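Local coordinates for protein beta-Lactamase/D-Alanine Carboxypeptidase (Pseudomonas syringae pv. tomato, PDB 5EVI) that probably hydrolyses beta-lactam antibiotics to substituted beta-amino acids, as a class C (AmpC-type) beta-lactamase, at residues Gly85-Thr90 against Val164-Ser169; Ser70-Ala75 against Asp272-Gln277; Thr103-Ile108 against Lys140-Glu145; Arg152-Pro157 against Ala294-Gln299; Ile34-His39 against Arg358-Ala363. All coordinates share one frame; numbering follows the deposited sequence.

Contact 1 (Gly85-Thr90 against Val164-Ser169); sequences GRLSLT and VIAARS
The guanidinium of Arg86 meets Ser169 with its edge: the carbonyl oxygen of Ser169 lies 8° out of the guanidinium plane and takes the hydrogen from NE. That bond is short, 2.6 Å from Arg86 NE to Ser169 O, and nearly straight, with an N-H...O angle of 162°. Bends at chi2 and chi3 fold the arginine chain back so that NE, rather than the terminal nitrogens, faces the carbonyl; CD follows at 3.4 Å from the same Ser169 O. Ser169 CB also lies 3.3 Å from the backbone O of Arg86. The serine hydroxyl is turned back into its own helix, donating to Ala166 O over 2.5 Å (OG to O) in the carbonyl plane, on a lone pair. Next along the chain, Leu87 sends CD1 toward the helix, 4.2 Å from Ile165 CG2 and 4.1 Å from Ala166 CA, apolar packing. Leu87 also touches Ala81 of helix 70-83, on which Ala166 and Ser169 pack. Gly85, with positive phi, is the C-prime residue of the Schellman motif closing that helix, and the chain leaving it lies against the C-terminal part of helix 156-169, joining two helices of the all-helical part of the class C beta-lactamase fold.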
# COMPACT_ATOMS: atom_id res chain seq x y z
N GLY A 85 14.59 -15.81 7.77
CA GLY A 85 14.60 -17.28 7.58
C GLY A 85 13.28 -17.99 7.88
O GLY A 85 13.25 -19.22 7.96
N ARG A 86 12.19 -17.25 8.00
CA ARG A 86 10.90 -17.82 8.45
C ARG A 86 9.91 -18.06 7.32
O ARG A 86 8.84 -18.64 7.54
CB ARG A 86 10.28 -16.91 9.51
CG ARG A 86 11.08 -16.90 10.79
CD ARG A 86 10.67 -18.00 11.75
NE ARG A 86 9.76 -17.47 12.78
CZ ARG A 86 10.15 -16.90 13.93
NH1 ARG A 86 9.23 -16.44 14.76
NH2 ARG A 86 11.43 -16.77 14.24
N LEU A 87 10.27 -17.66 6.11
CA LEU A 87 9.34 -17.70 4.99
C LEU A 87 10.09 -17.51 3.68
O LEU A 87 10.46 -16.40 3.37
CB LEU A 87 8.31 -16.56 5.18
CG LEU A 87 7.14 -16.38 4.21
CD1 LEU A 87 6.41 -15.08 4.54
CD2 LEU A 87 7.49 -16.39 2.74
N SER A 88 10.32 -18.56 2.90
CA SER A 88 10.85 -18.38 1.55
C SER A 88 9.69 -18.23 0.54
O SER A 88 8.87 -19.15 0.35
CB SER A 88 11.80 -19.52 1.19
OG SER A 88 12.34 -19.38 -0.12
N LEU A 89 9.62 -17.06 -0.10
CA LEU A 89 8.51 -16.68 -0.99
C LEU A 89 8.43 -17.43 -2.31
O LEU A 89 7.45 -17.32 -3.05
CB LEU A 89 8.59 -15.17 -1.29
CG LEU A 89 8.41 -14.16 -0.12
CD1 LEU A 89 8.79 -12.79 -0.62
CD2 LEU A 89 6.99 -14.11 0.42
N THR A 90 9.50 -18.15 -2.65
CA THR A 90 9.47 -19.04 -3.76
C THR A 90 8.80 -20.40 -3.43
O THR A 90 8.42 -21.11 -4.33
CB THR A 90 10.91 -19.24 -4.32
OG1 THR A 90 11.80 -19.57 -3.26
CG2 THR A 90 11.41 -17.97 -4.94
N VAL A 164 -1.68 -13.13 6.40
CA VAL A 164 -1.96 -14.28 7.30
C VAL A 164 -0.74 -15.19 7.39
O VAL A 164 -0.31 -15.57 8.50
CB VAL A 164 -3.23 -15.09 6.85
CG1 VAL A 164 -3.35 -16.43 7.59
CG2 VAL A 164 -4.49 -14.27 7.11
N ILE A 165 -0.16 -15.49 6.24
CA ILE A 165 0.98 -16.39 6.12
C ILE A 165 2.17 -15.79 6.89
O ILE A 165 2.77 -16.46 7.77
CB ILE A 165 1.31 -16.64 4.62
CG1 ILE A 165 0.24 -17.57 4.00
CG2 ILE A 165 2.73 -17.19 4.43
CD1 ILE A 165 0.33 -17.76 2.50
N ALA A 166 2.45 -14.51 6.64
CA ALA A 166 3.60 -13.86 7.28
C ALA A 166 3.47 -13.92 8.81
O ALA A 166 4.41 -14.35 9.50
CB ALA A 166 3.76 -12.41 6.80
N ALA A 167 2.31 -13.55 9.34
CA ALA A 167 2.08 -13.58 10.78
C ALA A 167 2.13 -14.98 11.39
O ALA A 167 2.55 -15.14 12.54
CB ALA A 167 0.77 -12.93 11.11
N ARG A 168 1.65 -15.97 10.66
CA ARG A 168 1.77 -17.39 11.09
C ARG A 168 3.24 -17.83 11.18
O ARG A 168 3.62 -18.59 12.08
CB ARG A 168 1.00 -18.30 10.13
CG ARG A 168 0.73 -19.69 10.67
CD ARG A 168 -0.06 -20.51 9.66
NE ARG A 168 -0.47 -21.83 10.18
CZ ARG A 168 -1.66 -22.15 10.70
NH1 ARG A 168 -2.65 -21.25 10.82
NH2 ARG A 168 -1.87 -23.40 11.10
N SER A 169 4.08 -17.32 10.27
CA SER A 169 5.52 -17.63 10.31
C SER A 169 6.24 -16.99 11.51
O SER A 169 7.32 -17.45 11.91
CB SER A 169 6.21 -17.20 9.01
OG SER A 169 6.43 -15.81 8.98

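Contact 2 (Ser70-Ala75 against Asp272-Gln277); sequences SKTFTA and DLAWEQ
Thr72 and Trp275 meet in a CH-pi contact: the threonine methyl CG2 sits 3.4 Å from the centroid of the six-membered ring of Trp275, only 10° off the ring normal. The two side chains cross at about a right angle, so the methyl points into the face rather than grazing its rim. The chi1 of Thr72, 58°, explains this, since it sets CG2 anti to the carbonyl carbon while OG1 turns back and donates to Ile69 O. Beside the indole, Ala274 CB nestles against the helix backbone, 3.4 Å from Lys71 O and 3.8 Å from Ala75 CB. Ala75 CB in turn lies 3.6 Å from Leu273 O and 4.0 Å from Leu273 CD2, which completes a first shell of van der Waals contacts, with no hydrogen bond across the segments.

Further out, Lys71 gives this interface its CB, 4.0 Å from Ala274 CB, while the rest of the side chain runs on to NZ, which is hydrogen-bonded to Ser68 OG, Tyr154 OH and Asn156 OD1. This is consistent with the SxxK lysine of serine beta-lactamases; the loop packs on the helix that carries it. Phe238 of helix 232-243 touches both Thr72 and Trp275, Val316 of strand 315-316 meets the indole, and Ala274 is backbone-bonded to Gly114; helix 70-83 is thereby packed on the turn joining strands 269-271 and 276-278.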
# COMPACT_ATOMS: atom_id res chain seq x y z
N SER A 70 -1.88 0.24 2.84
CA SER A 70 -1.71 -0.85 3.84
C SER A 70 -0.99 -2.09 3.31
O SER A 70 -0.22 -2.72 4.06
CB SER A 70 -3.06 -1.30 4.41
OG SER A 70 -3.77 -0.20 4.97
N LYS A 71 -1.27 -2.42 2.05
CA LYS A 71 -0.73 -3.60 1.37
C LYS A 71 0.79 -3.59 1.32
O LYS A 71 1.40 -4.67 1.32
CB LYS A 71 -1.24 -3.72 -0.05
CG LYS A 71 -2.74 -3.90 -0.16
CD LYS A 71 -3.09 -4.26 -1.60
CE LYS A 71 -4.45 -4.92 -1.69
NZ LYS A 71 -5.53 -3.92 -1.58
N THR A 72 1.38 -2.40 1.24
CA THR A 72 2.85 -2.25 1.20
C THR A 72 3.48 -2.61 2.54
O THR A 72 4.58 -3.18 2.57
CB THR A 72 3.30 -0.82 0.81
OG1 THR A 72 2.77 0.14 1.72
CG2 THR A 72 2.90 -0.47 -0.60
N PHE A 73 2.77 -2.34 3.63
CA PHE A 73 3.18 -2.81 4.96
C PHE A 73 3.00 -4.31 5.12
O PHE A 73 3.87 -4.95 5.67
CB PHE A 73 2.42 -2.12 6.07
CG PHE A 73 2.85 -0.70 6.30
CD1 PHE A 73 4.04 -0.41 6.94
CD2 PHE A 73 2.04 0.34 5.88
CE1 PHE A 73 4.42 0.91 7.16
CE2 PHE A 73 2.40 1.65 6.11
CZ PHE A 73 3.59 1.95 6.76
N THR A 74 1.89 -4.86 4.61
CA THR A 74 1.67 -6.31 4.59
C THR A 74 2.82 -6.98 3.85
O THR A 74 3.40 -7.99 4.33
CB THR A 74 0.31 -6.63 3.91
OG1 THR A 74 -0.74 -6.08 4.71
CG2 THR A 74 0.09 -8.11 3.72
N ALA A 75 3.16 -6.43 2.68
CA ALA A 75 4.25 -6.99 1.86
C ALA A 75 5.60 -6.88 2.57
O ALA A 75 6.43 -7.83 2.52
CB ALA A 75 4.28 -6.32 0.50
N ASP A 272 5.71 -5.10 -8.46
CA ASP A 272 6.58 -5.57 -7.37
C ASP A 272 5.75 -6.33 -6.32
O ASP A 272 4.65 -6.79 -6.61
CB ASP A 272 7.34 -4.39 -6.72
CG ASP A 272 8.06 -3.48 -7.71
OD1 ASP A 272 8.32 -3.81 -8.90
OD2 ASP A 272 8.40 -2.36 -7.28
N LEU A 273 6.30 -6.52 -5.11
CA LEU A 273 5.52 -6.94 -3.95
C LEU A 273 4.68 -5.77 -3.41
O LEU A 273 5.21 -4.91 -2.69
CB LEU A 273 6.42 -7.57 -2.85
CG LEU A 273 6.00 -9.00 -2.44
CD1 LEU A 273 6.48 -10.08 -3.39
CD2 LEU A 273 6.43 -9.37 -1.01
N ALA A 274 3.39 -5.75 -3.80
CA ALA A 274 2.41 -4.69 -3.53
C ALA A 274 2.73 -3.33 -4.18
O ALA A 274 1.84 -2.74 -4.80
CB ALA A 274 2.16 -4.52 -2.02
N TRP A 275 3.96 -2.83 -4.03
CA TRP A 275 4.40 -1.69 -4.82
C TRP A 275 4.27 -1.91 -6.34
O TRP A 275 4.45 -3.03 -6.85
CB TRP A 275 5.84 -1.32 -4.53
CG TRP A 275 6.11 -0.88 -3.12
CD1 TRP A 275 6.78 -1.59 -2.18
CD2 TRP A 275 5.71 0.34 -2.51
NE1 TRP A 275 6.84 -0.88 -1.00
CE2 TRP A 275 6.20 0.32 -1.19
CE3 TRP A 275 5.02 1.49 -2.97
CZ2 TRP A 275 6.01 1.40 -0.29
CZ3 TRP A 275 4.81 2.54 -2.10
CH2 TRP A 275 5.32 2.50 -0.76
N GLU A 276 3.99 -0.82 -7.05
CA GLU A 276 4.02 -0.78 -8.50
C GLU A 276 4.99 0.34 -8.89
O GLU A 276 5.15 1.33 -8.15
CB GLU A 276 2.63 -0.52 -9.04
CG GLU A 276 1.56 -1.48 -8.49
CD GLU A 276 0.15 -1.02 -8.81
OE1 GLU A 276 0.01 -0.15 -9.72
OE2 GLU A 276 -0.83 -1.54 -8.15
N GLN A 277 5.62 0.20 -10.07
CA GLN A 277 6.63 1.16 -10.49
C GLN A 277 6.71 1.33 -12.00
O GLN A 277 6.26 0.47 -12.75
CB GLN A 277 8.01 0.74 -9.95
CG GLN A 277 8.56 -0.54 -10.59
CD GLN A 277 9.89 -1.02 -10.03
OE1 GLN A 277 10.74 -1.53 -10.82
NE2 GLN A 277 10.09 -0.92 -8.70

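Contact 3 (Thr103-Ile108 against Lys140-Glu145); sequences TRLGKI and KAWQPE
Trp142 receives two side chains from the short, weakly bonded helix 104-107 and its end, each crossing it at about a right angle. Leu105 comes over a face, its CD1 4.3 Å from the centroid of the six-membered ring and 26° off the normal, a CH-pi contact, its CB 3.6 Å from Trp142 CE3. Ile108 arrives at the edge, with CD1 3.6 Å from Trp142 CZ3. CG anti to the backbone N (chi1 176°) puts the indole against the helix, and NE1 is tied to Gly120 O.

Arg104 and Gln143 run side by side, guanidinium and amide planes 56° apart; Gln143 CG stands over one guanidinium face, and Arg104 NH1 makes a weak bond to Trp142 O at 3.4 Å. A water accepts from Leu105 N and donates to that carbonyl. Thr103, the N-cap residue, accepts from Gly106 N at OG1 (2.9 Å), and this hydroxyl is also bonded to Leu100 O; the loop after helix 132-140 covers the turn in the fold's mainly helical region.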
# COMPACT_ATOMS: atom_id res chain seq x y z
N THR A 103 -4.41 -28.62 -1.87
CA THR A 103 -5.38 -27.74 -2.55
C THR A 103 -4.75 -27.15 -3.81
O THR A 103 -3.52 -27.21 -3.98
CB THR A 103 -5.91 -26.59 -1.65
OG1 THR A 103 -4.85 -25.67 -1.34
CG2 THR A 103 -6.50 -27.14 -0.35
N ARG A 104 -5.57 -26.58 -4.68
CA ARG A 104 -5.07 -25.94 -5.88
C ARG A 104 -4.26 -24.70 -5.46
O ARG A 104 -3.09 -24.60 -5.80
CB ARG A 104 -6.20 -25.59 -6.86
CG ARG A 104 -6.84 -26.84 -7.46
CD ARG A 104 -8.20 -26.58 -8.10
NE ARG A 104 -9.10 -27.73 -7.93
CZ ARG A 104 -9.94 -27.93 -6.91
NH1 ARG A 104 -10.07 -27.04 -5.91
NH2 ARG A 104 -10.68 -29.02 -6.90
N LEU A 105 -4.86 -23.82 -4.66
CA LEU A 105 -4.14 -22.61 -4.19
C LEU A 105 -2.84 -22.96 -3.48
O LEU A 105 -1.83 -22.32 -3.71
CB LEU A 105 -4.99 -21.73 -3.27
CG LEU A 105 -4.38 -20.36 -2.86
CD1 LEU A 105 -3.85 -19.54 -4.03
CD2 LEU A 105 -5.42 -19.56 -2.11
N GLY A 106 -2.89 -23.99 -2.63
CA GLY A 106 -1.75 -24.44 -1.83
C GLY A 106 -0.49 -24.83 -2.58
O GLY A 106 0.60 -24.74 -2.04
N LYS A 107 -0.64 -25.29 -3.83
CA LYS A 107 0.50 -25.61 -4.67
C LYS A 107 1.24 -24.33 -5.18
O LYS A 107 2.41 -24.41 -5.53
CB LYS A 107 0.06 -26.58 -5.81
CG LYS A 107 0.65 -26.34 -7.18
CD LYS A 107 0.27 -27.47 -8.13
CE LYS A 107 0.79 -27.20 -9.53
NZ LYS A 107 0.18 -25.99 -10.14
N ILE A 108 0.57 -23.17 -5.18
CA ILE A 108 1.10 -21.96 -5.85
C ILE A 108 2.11 -21.23 -4.96
O ILE A 108 1.87 -21.11 -3.77
CB ILE A 108 -0.05 -21.04 -6.30
CG1 ILE A 108 -0.96 -21.81 -7.25
CG2 ILE A 108 0.44 -19.81 -7.07
CD1 ILE A 108 -2.30 -21.19 -7.49
N LYS A 140 -9.84 -23.21 0.22
CA LYS A 140 -9.81 -24.64 -0.09
C LYS A 140 -10.57 -24.92 -1.38
O LYS A 140 -10.10 -25.67 -2.23
CB LYS A 140 -10.41 -25.46 1.05
CG LYS A 140 -9.53 -25.57 2.29
CD LYS A 140 -10.22 -26.50 3.29
CE LYS A 140 -9.62 -26.43 4.67
NZ LYS A 140 -10.45 -27.28 5.56
N ALA A 141 -11.74 -24.29 -1.53
CA ALA A 141 -12.61 -24.48 -2.68
C ALA A 141 -12.25 -23.63 -3.90
O ALA A 141 -12.96 -23.68 -4.90
CB ALA A 141 -14.05 -24.22 -2.28
N TRP A 142 -11.18 -22.83 -3.82
CA TRP A 142 -10.80 -21.98 -4.95
C TRP A 142 -10.24 -22.77 -6.12
O TRP A 142 -9.45 -23.68 -5.92
CB TRP A 142 -9.78 -20.95 -4.49
CG TRP A 142 -9.21 -20.03 -5.54
CD1 TRP A 142 -9.75 -18.86 -5.97
CD2 TRP A 142 -7.97 -20.18 -6.23
NE1 TRP A 142 -8.93 -18.28 -6.89
CE2 TRP A 142 -7.82 -19.05 -7.06
CE3 TRP A 142 -6.96 -21.15 -6.21
CZ2 TRP A 142 -6.72 -18.87 -7.90
CZ3 TRP A 142 -5.86 -20.97 -7.03
CH2 TRP A 142 -5.74 -19.82 -7.86
N GLN A 143 -10.64 -22.40 -7.33
CA GLN A 143 -10.08 -22.94 -8.55
C GLN A 143 -9.56 -21.78 -9.42
O GLN A 143 -10.25 -20.76 -9.56
CB GLN A 143 -11.16 -23.70 -9.31
CG GLN A 143 -11.52 -25.02 -8.66
CD GLN A 143 -12.36 -25.88 -9.56
OE1 GLN A 143 -11.86 -26.80 -10.22
NE2 GLN A 143 -13.66 -25.57 -9.63
N PRO A 144 -8.37 -21.94 -10.03
CA PRO A 144 -7.86 -20.84 -10.86
C PRO A 144 -8.65 -20.66 -12.16
O PRO A 144 -9.24 -21.62 -12.66
CB PRO A 144 -6.42 -21.26 -11.16
CG PRO A 144 -6.36 -22.73 -11.00
CD PRO A 144 -7.49 -23.13 -10.08
N GLU A 145 -8.67 -19.44 -12.68
CA GLU A 145 -9.08 -19.21 -14.06
C GLU A 145 -7.91 -19.12 -15.03
O GLU A 145 -8.11 -19.22 -16.24
CB GLU A 145 -9.91 -17.96 -14.17
CG GLU A 145 -11.14 -17.96 -13.27
CD GLU A 145 -12.17 -16.95 -13.72
OE1 GLU A 145 -11.88 -16.14 -14.63
OE2 GLU A 145 -13.28 -16.97 -13.14
O HOH W 1 -7.77 -23.89 -3.95

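Contact 4 (Arg152-Pro157 against Ala294-Gln299); sequences RTYANP and AMLNTQ
An antiparallel beta bridge joins these segments at the edge of the six-stranded sheet, where outermost strand 151-152 pairs with strand 299-308 just before the chain enters helix 156-169. Arg152 and Gln299 form the hydrogen-bonded pair: Arg152 N to Gln299 O is 2.7 Å, and Gln299 N to Arg152 O is 2.9 Å with an N-H...O angle of 168°. Arg152 bends at chi2 (-102°), which brings its guanidinium edge up to the carbonyl of Met295 (a selenomethionine), while NE and NH2 reach Gln271 and Glu276.

Tyr154 lies alongside Leu296, CD2 3.8 Å from Leu296 CD1. Its hydroxyl is hydrogen-bonded to Lys71 and Ser68, consistent with the tyrosine of the class C YxN motif beside the SxxK serine and lysine, and a bound sulfate lies close by. One water links Tyr154 N to Met295 O; a second donates to both Tyr154 O and Leu296 O. Next to the bridge, the hydroxyls of Thr153 and Thr298 share a short hydrogen bond, 2.5 Å from OG1 to OG1.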
# COMPACT_ATOMS: atom_id res chain seq x y z
N ARG A 152 -2.72 -10.78 -14.25
CA ARG A 152 -2.68 -10.04 -13.00
C ARG A 152 -4.09 -9.53 -12.65
O ARG A 152 -4.73 -8.86 -13.45
CB ARG A 152 -1.67 -8.92 -13.12
CG ARG A 152 -1.38 -8.17 -11.83
CD ARG A 152 -2.11 -6.86 -11.83
NE ARG A 152 -1.64 -5.89 -10.83
CZ ARG A 152 -2.27 -4.75 -10.62
NH1 ARG A 152 -3.36 -4.44 -11.32
NH2 ARG A 152 -1.81 -3.90 -9.72
N THR A 153 -4.55 -9.85 -11.43
CA THR A 153 -5.92 -9.52 -10.98
C THR A 153 -5.84 -8.94 -9.58
O THR A 153 -5.65 -9.67 -8.58
CB THR A 153 -6.87 -10.73 -10.96
OG1 THR A 153 -6.83 -11.41 -12.23
CG2 THR A 153 -8.29 -10.29 -10.63
N TYR A 154 -6.01 -7.63 -9.49
CA TYR A 154 -5.88 -6.94 -8.20
C TYR A 154 -6.93 -7.38 -7.19
O TYR A 154 -8.13 -7.33 -7.47
CB TYR A 154 -5.99 -5.44 -8.38
CG TYR A 154 -5.62 -4.64 -7.16
CD1 TYR A 154 -4.29 -4.35 -6.87
CD2 TYR A 154 -6.60 -4.11 -6.35
CE1 TYR A 154 -3.96 -3.56 -5.79
CE2 TYR A 154 -6.29 -3.37 -5.24
CZ TYR A 154 -4.96 -3.08 -4.98
OH TYR A 154 -4.68 -2.33 -3.88
N ALA A 155 -6.50 -7.75 -5.98
CA ALA A 155 -7.45 -8.44 -5.11
C ALA A 155 -7.05 -8.51 -3.64
O ALA A 155 -5.94 -8.88 -3.31
CB ALA A 155 -7.78 -9.83 -5.66
N ASN A 156 -7.98 -8.13 -2.78
CA ASN A 156 -7.74 -8.19 -1.34
C ASN A 156 -7.61 -9.66 -0.79
O ASN A 156 -6.81 -9.87 0.13
CB ASN A 156 -8.81 -7.36 -0.58
CG ASN A 156 -8.66 -5.85 -0.78
OD1 ASN A 156 -7.61 -5.35 -1.15
ND2 ASN A 156 -9.70 -5.10 -0.45
N PRO A 157 -8.37 -10.66 -1.33
CA PRO A 157 -8.22 -12.03 -0.82
C PRO A 157 -6.81 -12.58 -0.82
O PRO A 157 -6.38 -13.13 0.19
CB PRO A 157 -9.11 -12.85 -1.76
CG PRO A 157 -10.19 -11.92 -2.11
CD PRO A 157 -9.60 -10.55 -2.15
N ALA A 294 -9.41 1.01 -14.55
CA ALA A 294 -9.42 -0.15 -15.44
C ALA A 294 -8.31 -1.19 -15.12
O ALA A 294 -8.39 -2.37 -15.50
CB ALA A 294 -9.33 0.30 -16.89
N MSE A 295 -7.29 -0.75 -14.40
CA MSE A 295 -6.22 -1.64 -14.00
C MSE A 295 -6.66 -2.66 -12.97
O MSE A 295 -5.94 -3.61 -12.75
CB MSE A 295 -5.00 -0.83 -13.55
CG MSE A 295 -4.37 -0.04 -14.71
SE MSE A 295 -3.47 -1.28 -15.94
CE MSE A 295 -2.50 -0.07 -17.15
N LEU A 296 -7.81 -2.48 -12.32
CA LEU A 296 -8.32 -3.51 -11.40
C LEU A 296 -8.82 -4.74 -12.13
O LEU A 296 -8.78 -5.84 -11.58
CB LEU A 296 -9.39 -2.95 -10.49
CG LEU A 296 -8.96 -2.01 -9.33
CD1 LEU A 296 -7.49 -1.69 -9.18
CD2 LEU A 296 -9.74 -0.71 -9.44
N ASN A 297 -9.26 -4.57 -13.37
CA ASN A 297 -9.62 -5.73 -14.18
C ASN A 297 -8.42 -6.60 -14.50
O ASN A 297 -7.29 -6.14 -14.45
CB ASN A 297 -10.31 -5.28 -15.45
CG ASN A 297 -11.57 -4.50 -15.14
OD1 ASN A 297 -11.83 -3.48 -15.75
ND2 ASN A 297 -12.30 -4.93 -14.13
N THR A 298 -8.69 -7.88 -14.75
CA THR A 298 -7.65 -8.86 -15.03
C THR A 298 -6.90 -8.43 -16.29
O THR A 298 -7.53 -8.17 -17.34
CB THR A 298 -8.24 -10.28 -15.12
OG1 THR A 298 -8.65 -10.66 -13.80
CG2 THR A 298 -7.25 -11.26 -15.61
N GLN A 299 -5.56 -8.34 -16.17
CA GLN A 299 -4.67 -7.90 -17.25
C GLN A 299 -3.68 -9.02 -17.59
O GLN A 299 -3.26 -9.79 -16.71
CB GLN A 299 -3.87 -6.65 -16.89
CG GLN A 299 -4.44 -5.33 -17.40
CD GLN A 299 -5.55 -4.83 -16.53
OE1 GLN A 299 -6.65 -4.57 -16.97
NE2 GLN A 299 -5.24 -4.70 -15.23
O HOH W 2 -5.60 -6.30 -11.99
O HOH W 3 -9.78 -6.85 -9.54

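Contact 5 (Ile34-His39 against Arg358-Ala363); sequences IAITRH and RILQHA
Apolar packing makes up most of this contact. Ile34, Ile36 and Arg38, alternate residues of the strand, direct their side chains at the helix, whose Ile359 and Ala363 face them one turn apart. Ile34 and Ile359 meet tip to tip, CD1 to CD1, at 3.9 Å. Ile36 crosses Ile359 at a slant, and here the fit is tight: Ile36 CD1 is 3.4 Å from Ile359 CG2, closer than usual for two carbons. At the far end the aliphatic part of Arg38 takes over, with CD 3.6 Å from Ala363 CB.

The polar component is confined to Arg38. Its chain bends at chi3 (-83°), carrying the guanidinium past the alanine methyl so that its edge is turned to the Ala363 carbonyl near the helix C-terminus. The modelled separation of NH1 and that oxygen is too short for an ordinary hydrogen bond, so the details of this pairing are doubtful.

The axes of strand 34-38 and helix segment 358-363 come within 10.5 Å, their directions 33° apart. Helix 11-27 closes over the same layer, Val16 touching Ile34 and Ile359 and Leu12 touching Arg38 and Ala363. Within the five-stranded antiparallel sheet, strand 31-38 lies between strands 43-48 and 337-343, and the N-terminal and C-terminal helices pack together on one face; helix 232-243 meets Ala35 and Thr37 on the other.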
# COMPACT_ATOMS: atom_id res chain seq x y z
N ILE A 34 0.06 16.82 3.07
CA ILE A 34 1.18 16.44 2.18
C ILE A 34 2.52 16.48 2.93
O ILE A 34 2.83 17.41 3.71
CB ILE A 34 1.31 17.41 0.97
CG1 ILE A 34 0.01 17.54 0.20
CG2 ILE A 34 2.46 16.99 0.04
CD1 ILE A 34 0.07 18.61 -0.88
N ALA A 35 3.35 15.49 2.70
CA ALA A 35 4.72 15.56 3.15
C ALA A 35 5.62 15.21 1.99
O ALA A 35 5.32 14.28 1.25
CB ALA A 35 4.92 14.59 4.29
N ILE A 36 6.74 15.93 1.87
CA ILE A 36 7.77 15.63 0.88
C ILE A 36 9.11 15.43 1.56
O ILE A 36 9.42 16.06 2.56
CB ILE A 36 7.83 16.78 -0.17
CG1 ILE A 36 6.53 16.79 -0.98
CG2 ILE A 36 9.04 16.69 -1.07
CD1 ILE A 36 5.96 18.18 -1.13
N THR A 37 9.92 14.54 1.01
CA THR A 37 11.27 14.36 1.50
C THR A 37 12.17 14.48 0.26
O THR A 37 11.84 13.97 -0.82
CB THR A 37 11.45 13.07 2.30
OG1 THR A 37 12.82 12.93 2.72
CG2 THR A 37 11.05 11.87 1.42
N ARG A 38 13.26 15.24 0.43
CA ARG A 38 14.23 15.46 -0.64
C ARG A 38 15.60 15.36 -0.01
O ARG A 38 15.94 16.20 0.86
CB ARG A 38 14.02 16.84 -1.27
CG ARG A 38 12.58 17.12 -1.66
CD ARG A 38 12.44 18.42 -2.41
NE ARG A 38 12.37 19.58 -1.54
CZ ARG A 38 12.73 20.81 -1.89
NH1 ARG A 38 13.23 21.08 -3.11
NH2 ARG A 38 12.62 21.80 -1.03
N HIS A 39 16.37 14.33 -0.35
CA HIS A 39 17.66 14.06 0.29
C HIS A 39 17.60 14.07 1.84
O HIS A 39 18.42 14.75 2.48
CB HIS A 39 18.73 15.08 -0.15
CG HIS A 39 18.91 15.20 -1.64
ND1 HIS A 39 19.40 14.18 -2.42
CD2 HIS A 39 18.74 16.26 -2.47
CE1 HIS A 39 19.49 14.58 -3.67
NE2 HIS A 39 19.09 15.84 -3.73
N ARG A 358 3.21 17.03 -10.38
CA ARG A 358 3.42 18.50 -10.40
C ARG A 358 4.36 18.98 -9.29
O ARG A 358 5.29 19.74 -9.55
CB ARG A 358 2.08 19.26 -10.34
CG ARG A 358 1.26 19.23 -11.62
CD ARG A 358 1.88 20.15 -12.68
NE ARG A 358 1.70 21.56 -12.33
CZ ARG A 358 2.28 22.56 -12.99
NH1 ARG A 358 2.05 23.81 -12.60
NH2 ARG A 358 3.05 22.33 -14.03
N ILE A 359 4.14 18.51 -8.06
CA ILE A 359 4.97 18.88 -6.91
C ILE A 359 6.41 18.37 -7.08
O ILE A 359 7.37 19.14 -6.96
CB ILE A 359 4.32 18.42 -5.57
CG1 ILE A 359 3.00 19.15 -5.32
CG2 ILE A 359 5.27 18.63 -4.38
CD1 ILE A 359 2.23 18.65 -4.11
N LEU A 360 6.61 17.08 -7.38
CA LEU A 360 7.99 16.55 -7.50
C LEU A 360 8.76 17.09 -8.70
O LEU A 360 10.00 17.22 -8.63
CB LEU A 360 7.98 15.02 -7.48
CG LEU A 360 7.56 14.40 -6.14
CD1 LEU A 360 7.82 12.91 -6.25
CD2 LEU A 360 8.29 15.01 -4.95
N GLN A 361 8.05 17.43 -9.78
CA GLN A 361 8.64 18.14 -10.91
C GLN A 361 9.36 19.44 -10.48
O GLN A 361 10.45 19.74 -10.97
CB GLN A 361 7.59 18.45 -11.97
CG GLN A 361 8.14 18.54 -13.39
CD GLN A 361 7.04 18.66 -14.44
OE1 GLN A 361 7.26 18.33 -15.60
NE2 GLN A 361 5.86 19.12 -14.03
N HIS A 362 8.74 20.19 -9.57
CA HIS A 362 9.26 21.49 -9.14
C HIS A 362 10.01 21.46 -7.82
O HIS A 362 10.66 22.43 -7.44
CB HIS A 362 8.12 22.50 -9.09
CG HIS A 362 7.46 22.71 -10.43
ND1 HIS A 362 7.84 23.72 -11.29
CD2 HIS A 362 6.48 22.03 -11.06
CE1 HIS A 362 7.10 23.67 -12.39
NE2 HIS A 362 6.27 22.65 -12.27
N ALA A 363 9.96 20.33 -7.12
CA ALA A 363 10.68 20.17 -5.87
C ALA A 363 12.18 20.00 -6.12
O ALA A 363 13.01 20.46 -5.33
CB ALA A 363 10.13 19.00 -5.07

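Contacts 2 and 4 come together at the putative active site: Lys71 NZ of contact 2 lies 2.6 Å from Asn156 OD1 and 2.9 Å from Tyr154 OH of contact 4, although their centres are 14 Å apart, and a bound sulfate lies near both. Their segments alternate along the chain, so the two closures cross in sequence. Contact 1 touches contact 2 through Leu89 CD1 and Leu273 CD2, at 4.2 Å, and shares helix 156-169 with contact 4. Contact 3, nested within the loop closed by contact 1, is more peripheral, its centre about 18 Å from that of contact 1. Contact 5 encloses all the others in sequence and stands about 43 Å from contact 3, centre to centre.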